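Diguanylate cyclase (Xanthomonas campestris pv. campestris, PDB 5H5O) binds cyclic GMP through its cyclic nucleotide-binding domain and, as a whole protein, probably makes cyclic di-GMP from two GTP molecules. Local coordinates at residues T7-E10 against L11-A15; I91-A94 against H95-Q99. One frame throughout, in Å; residues are numbered along the deposited sequence.

Contact 1. Residues T7-E10 against L11-A15; sequences TAEE and LAFFA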
loop_
_atom_site.group_PDB
_atom_site.type_symbol
_atom_site.label_atom_id
_atom_site.label_comp_id
_atom_site.label_asym_id
_atom_site.label_seq_id
_atom_site.Cartn_x
_atom_site.Cartn_y
_atom_site.Cartn_z
ATOM N N THR A 7 15.151 -0.142 -6.245
ATOM C CA THR A 7 16.099 -1.054 -6.891
ATOM C C THR A 7 16.804 -0.312 -8.053
ATOM O O THR A 7 16.407 0.806 -8.430
ATOM C CB THR A 7 15.384 -2.300 -7.445
ATOM O OG1 THR A 7 14.519 -1.909 -8.509
ATOM C CG2 THR A 7 14.551 -2.993 -6.352
ATOM N N ALA A 8 17.852 -0.911 -8.606
ATOM C CA ALA A 8 18.563 -0.287 -9.731
ATOM C C ALA A 8 17.603 -0.131 -10.927
ATOM O O ALA A 8 17.529 0.920 -11.569
ATOM C CB ALA A 8 19.772 -1.117 -10.118
ATOM N N GLU A 9 16.855 -1.191 -11.201
ATOM C CA GLU A 9 15.849 -1.174 -12.251
ATOM C C GLU A 9 14.833 -0.033 -12.075
ATOM O O GLU A 9 14.555 0.723 -13.006
ATOM C CB GLU A 9 15.111 -2.510 -12.231
ATOM C CG GLU A 9 13.984 -2.599 -13.206
ATOM C CD GLU A 9 13.293 -3.955 -13.128
ATOM O OE1 GLU A 9 13.049 -4.444 -11.995
ATOM O OE2 GLU A 9 13.030 -4.525 -14.204
ATOM N N GLU A 10 14.272 0.074 -10.877
ATOM C CA GLU A 10 13.364 1.179 -10.572
ATOM C C GLU A 10 14.002 2.554 -10.816
ATOM O O GLU A 10 13.395 3.437 -11.441
ATOM C CB GLU A 10 12.858 1.067 -9.132
ATOM C CG GLU A 10 11.913 -0.108 -8.898
ATOM C CD GLU A 10 11.642 -0.357 -7.418
ATOM O OE1 GLU A 10 12.253 0.320 -6.560
ATOM O OE2 GLU A 10 10.806 -1.229 -7.110
ATOM N N LEU A 11 15.227 2.727 -10.324
ATOM C CA LEU A 11 15.905 4.008 -10.437
ATOM C C LEU A 11 15.984 4.385 -11.899
ATOM O O LEU A 11 15.590 5.483 -12.260
ATOM C CB LEU A 11 17.312 3.949 -9.830
ATOM C CG LEU A 11 17.703 4.887 -8.687
ATOM C CD1 LEU A 11 16.488 5.368 -7.894
ATOM C CD2 LEU A 11 18.752 4.207 -7.764
ATOM N N ALA A 12 16.461 3.461 -12.733
ATOM C CA ALA A 12 16.617 3.728 -14.158
ATOM C C ALA A 12 15.274 3.992 -14.844
ATOM O O ALA A 12 15.136 4.967 -15.596
ATOM C CB ALA A 12 17.349 2.578 -14.866
ATOM N N PHE A 13 14.290 3.126 -14.594
ATOM C CA PHE A 13 12.999 3.269 -15.267
ATOM C C PHE A 13 12.161 4.453 -14.788
ATOM O O PHE A 13 11.521 5.119 -15.605
ATOM C CB PHE A 13 12.191 1.963 -15.259
ATOM C CG PHE A 13 12.623 0.997 -16.324
ATOM C CD1 PHE A 13 12.316 1.235 -17.660
ATOM C CD2 PHE A 13 13.371 -0.127 -16.002
ATOM C CE1 PHE A 13 12.729 0.354 -18.664
ATOM C CE2 PHE A 13 13.786 -1.024 -16.996
ATOM C CZ PHE A 13 13.462 -0.782 -18.335
ATOM N N PHE A 14 12.140 4.693 -13.478
ATOM C CA PHE A 14 11.451 5.859 -12.941
ATOM C C PHE A 14 12.116 7.130 -13.461
ATOM O O PHE A 14 11.433 8.107 -13.767
ATOM C CB PHE A 14 11.466 5.859 -11.409
ATOM C CG PHE A 14 10.396 4.980 -10.786
ATOM C CD1 PHE A 14 9.397 5.536 -10.004
ATOM C CD2 PHE A 14 10.383 3.608 -11.010
ATOM C CE1 PHE A 14 8.398 4.733 -9.434
ATOM C CE2 PHE A 14 9.406 2.805 -10.443
ATOM C CZ PHE A 14 8.410 3.378 -9.641
ATOM N N ALA A 15 13.448 7.119 -13.532
ATOM C CA ALA A 15 14.170 8.257 -14.109
ATOM C C ALA A 15 13.716 8.523 -15.543
ATOM O O ALA A 15 13.394 9.655 -15.900
ATOM C CB ALA A 15 15.678 8.012 -14.063
#
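A capping box opens helix 8-17, the N-terminal helix that packs beside the beta-roll of this cyclic nucleotide-binding domain, and its glutamate, E10, also lies alongside F14 one turn later. T7 is the N-cap residue, and its hydroxyl OG1 accepts the backbone N-H of E10 at 3.1 Å, a nearly straight bond (168° at the hydrogen). In return the carboxylate of E10 reaches back over the helix start, where its OE1 takes the backbone N-H of T7 at 3.0 Å; the donor arrives from above the carboxylate plane, 55° out of it. CG of E10 sits beside its own backbone N, chi1 -69°, and this directs the extended chain toward the N-terminus. The other carboxylate oxygen, OE2, forms a salt bridge with R115 of helix 106-121. Behind the cap the regular helical bonds begin, L11 N to T7 O, A12 N to A8 O, F13 N to E9 O and F14 N to E10 O, the last at 2.7 Å. The E10 and F14 side chains run side by side in the same direction, with CB of E10 4.0 Å from CD2 of F14. F14 also touches M39 and I41 of strand 39-44 and M108 of helix 106-121, and its ring meets that of F112. One residue earlier on the helix, the E9 chain, extended beyond CG, passes slantwise by the F13 ring, its CG 3.8 Å from CD2 of F13, and both residues touch M108. Here one buried carboxylate does two jobs: it satisfies a backbone N-H that the first helical turn cannot serve and ties the helix start to a second helix, while the arginine probably stabilises its negative charge.

Contact 2. Residues I91-A94 against H95-Q99; sequences IELA and HDDFQ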
loop_
_atom_site.group_PDB
_atom_site.type_symbol
_atom_site.label_atom_id
_atom_site.label_comp_id
_atom_site.label_asym_id
_atom_site.label_seq_id
_atom_site.Cartn_x
_atom_site.Cartn_y
_atom_site.Cartn_z
ATOM N N ILE A 91 14.410 12.629 -8.826
ATOM C CA ILE A 91 13.523 12.170 -9.894
ATOM C C ILE A 91 12.101 12.576 -9.518
ATOM O O ILE A 91 11.624 12.276 -8.419
ATOM C CB ILE A 91 13.562 10.646 -10.067
ATOM C CG1 ILE A 91 14.957 10.199 -10.528
ATOM C CG2 ILE A 91 12.462 10.180 -11.056
ATOM C CD1 ILE A 91 15.245 8.755 -10.165
ATOM N N GLU A 92 11.438 13.285 -10.421
ATOM C CA GLU A 92 10.044 13.654 -10.231
ATOM C C GLU A 92 9.162 12.817 -11.159
ATOM O O GLU A 92 9.322 12.847 -12.378
ATOM C CB GLU A 92 9.864 15.137 -10.499
ATOM C CG GLU A 92 8.438 15.653 -10.415
ATOM C CD GLU A 92 8.362 17.140 -10.725
ATOM O OE1 GLU A 92 8.954 17.945 -9.980
ATOM O OE2 GLU A 92 7.713 17.501 -11.723
ATOM N N LEU A 93 8.232 12.070 -10.567
ATOM C CA LEU A 93 7.364 11.171 -11.317
ATOM C C LEU A 93 5.901 11.613 -11.194
ATOM O O LEU A 93 5.313 11.551 -10.119
ATOM C CB LEU A 93 7.550 9.759 -10.777
ATOM C CG LEU A 93 7.355 8.472 -11.587
ATOM C CD1 LEU A 93 5.983 7.953 -11.401
ATOM C CD2 LEU A 93 7.722 8.576 -13.077
ATOM N N ALA A 94 5.329 12.073 -12.302
ATOM C CA ALA A 94 3.967 12.585 -12.312
ATOM C C ALA A 94 2.938 11.476 -12.487
ATOM O O ALA A 94 3.256 10.366 -12.921
ATOM C CB ALA A 94 3.798 13.651 -13.412
ATOM N N HIS A 95 1.696 11.804 -12.148
ATOM C CA HIS A 95 0.571 10.882 -12.238
ATOM C C HIS A 95 0.516 10.150 -13.580
ATOM O O HIS A 95 0.426 8.922 -13.617
ATOM C CB HIS A 95 -0.733 11.656 -12.005
ATOM C CG HIS A 95 -1.959 10.801 -12.039
ATOM N ND1 HIS A 95 -2.665 10.557 -13.199
ATOM C CD2 HIS A 95 -2.603 10.130 -11.055
ATOM C CE1 HIS A 95 -3.694 9.776 -12.924
ATOM N NE2 HIS A 95 -3.679 9.501 -11.631
ATOM N N ASP A 96 0.570 10.911 -14.674
ATOM C CA ASP A 96 0.540 10.349 -16.023
ATOM C C ASP A 96 1.755 9.476 -16.313
ATOM O O ASP A 96 1.637 8.447 -16.994
ATOM C CB ASP A 96 0.446 11.459 -17.080
ATOM C CG ASP A 96 -0.922 12.131 -17.112
ATOM O OD1 ASP A 96 -1.889 11.551 -16.563
ATOM O OD2 ASP A 96 -1.028 13.237 -17.696
ATOM N N ASP A 97 2.919 9.892 -15.800
ATOM C CA ASP A 97 4.151 9.128 -15.960
ATOM C C ASP A 97 3.970 7.760 -15.314
ATOM O O ASP A 97 4.343 6.735 -15.880
ATOM C CB ASP A 97 5.345 9.834 -15.279
ATOM C CG ASP A 97 5.644 11.212 -15.857
ATOM O OD1 ASP A 97 5.261 11.478 -17.015
ATOM O OD2 ASP A 97 6.276 12.034 -15.144
ATOM N N PHE A 98 3.407 7.750 -14.109
ATOM C CA PHE A 98 3.215 6.501 -13.391
ATOM C C PHE A 98 2.241 5.593 -14.142
ATOM O O PHE A 98 2.472 4.383 -14.247
ATOM C CB PHE A 98 2.736 6.751 -11.952
ATOM C CG PHE A 98 2.481 5.492 -11.173
ATOM C CD1 PHE A 98 3.538 4.730 -10.694
ATOM C CD2 PHE A 98 1.177 5.054 -10.932
ATOM C CE1 PHE A 98 3.309 3.561 -9.981
ATOM C CE2 PHE A 98 0.935 3.884 -10.217
ATOM C CZ PHE A 98 2.001 3.133 -9.740
ATOM N N GLN A 99 1.170 6.173 -14.680
ATOM C CA GLN A 99 0.243 5.369 -15.466
ATOM C C GLN A 99 0.943 4.764 -16.683
ATOM O O GLN A 99 0.684 3.612 -17.036
ATOM C CB GLN A 99 -0.994 6.161 -15.897
ATOM C CG GLN A 99 -1.935 5.342 -16.774
ATOM C CD GLN A 99 -2.394 4.049 -16.094
ATOM O OE1 GLN A 99 -2.287 2.964 -16.660
ATOM N NE2 GLN A 99 -2.894 4.168 -14.871
#
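The side chains of L93 and D97 lie alongside each other but point opposite ways where strand 88-93 gives way to helix 95-104, with CD2 of L93 3.5 Å from CB of D97. The other methyl of L93, CD1, lies 3.5 Å from CB of F98, at the edge of the F98 ring and near its plane. The polar contact of the turn is made by the same D97. Its carboxylate folds back to the N-cap residue A94, and OD2 accepts the backbone N-H of A94 at 3.0 Å, met from above the carboxylate plane, 39° out of it. With chi1 at -61°, CG of D97 stands beside its own backbone N, which brings the oxygen within range of A94. The first helical bond, F98 N to A94 O at 2.9 Å, closes the turn.

Further out, OD1 of D97 forms a salt bridge with R100, so the carboxylate is held at both oxygens. M39 of strand 39-44 and F14 of helix 8-17 pack on L93. The F98 ring reaches L71 and L72 of helix 68-72 and V109 and L113 of helix 106-121, while R114 of the second subunit packs against F98 and H95. An acid in the first helical turn would probably also interact favourably with the helix dipole, and its bond to A94 N ties that turn back to the N-cap, at a corner where the axes of 91-93 and 95-99 stand 82° apart.

Contact 1 precedes contact 2 along the chain; their centres lie 13 Å apart, and both are helix starts at which an acidic side chain takes the backbone N-H of the N-cap residue. They meet directly: O of F14 lies 3.6 Å from CG2 of I91, and CB of A15 is 4.0 Å from CD1 of I91, so helix 8-17 packs on strand 88-93. Strand 39-44, which pairs with 88-93, and helix 106-121 touch side chains of both contacts. The nucleotide is about 12 Å from the side chains of F14 and L93, so the two contacts belong to the seam where helices 8-17 and 95-104 join the roll, and not to the nucleotide pocket.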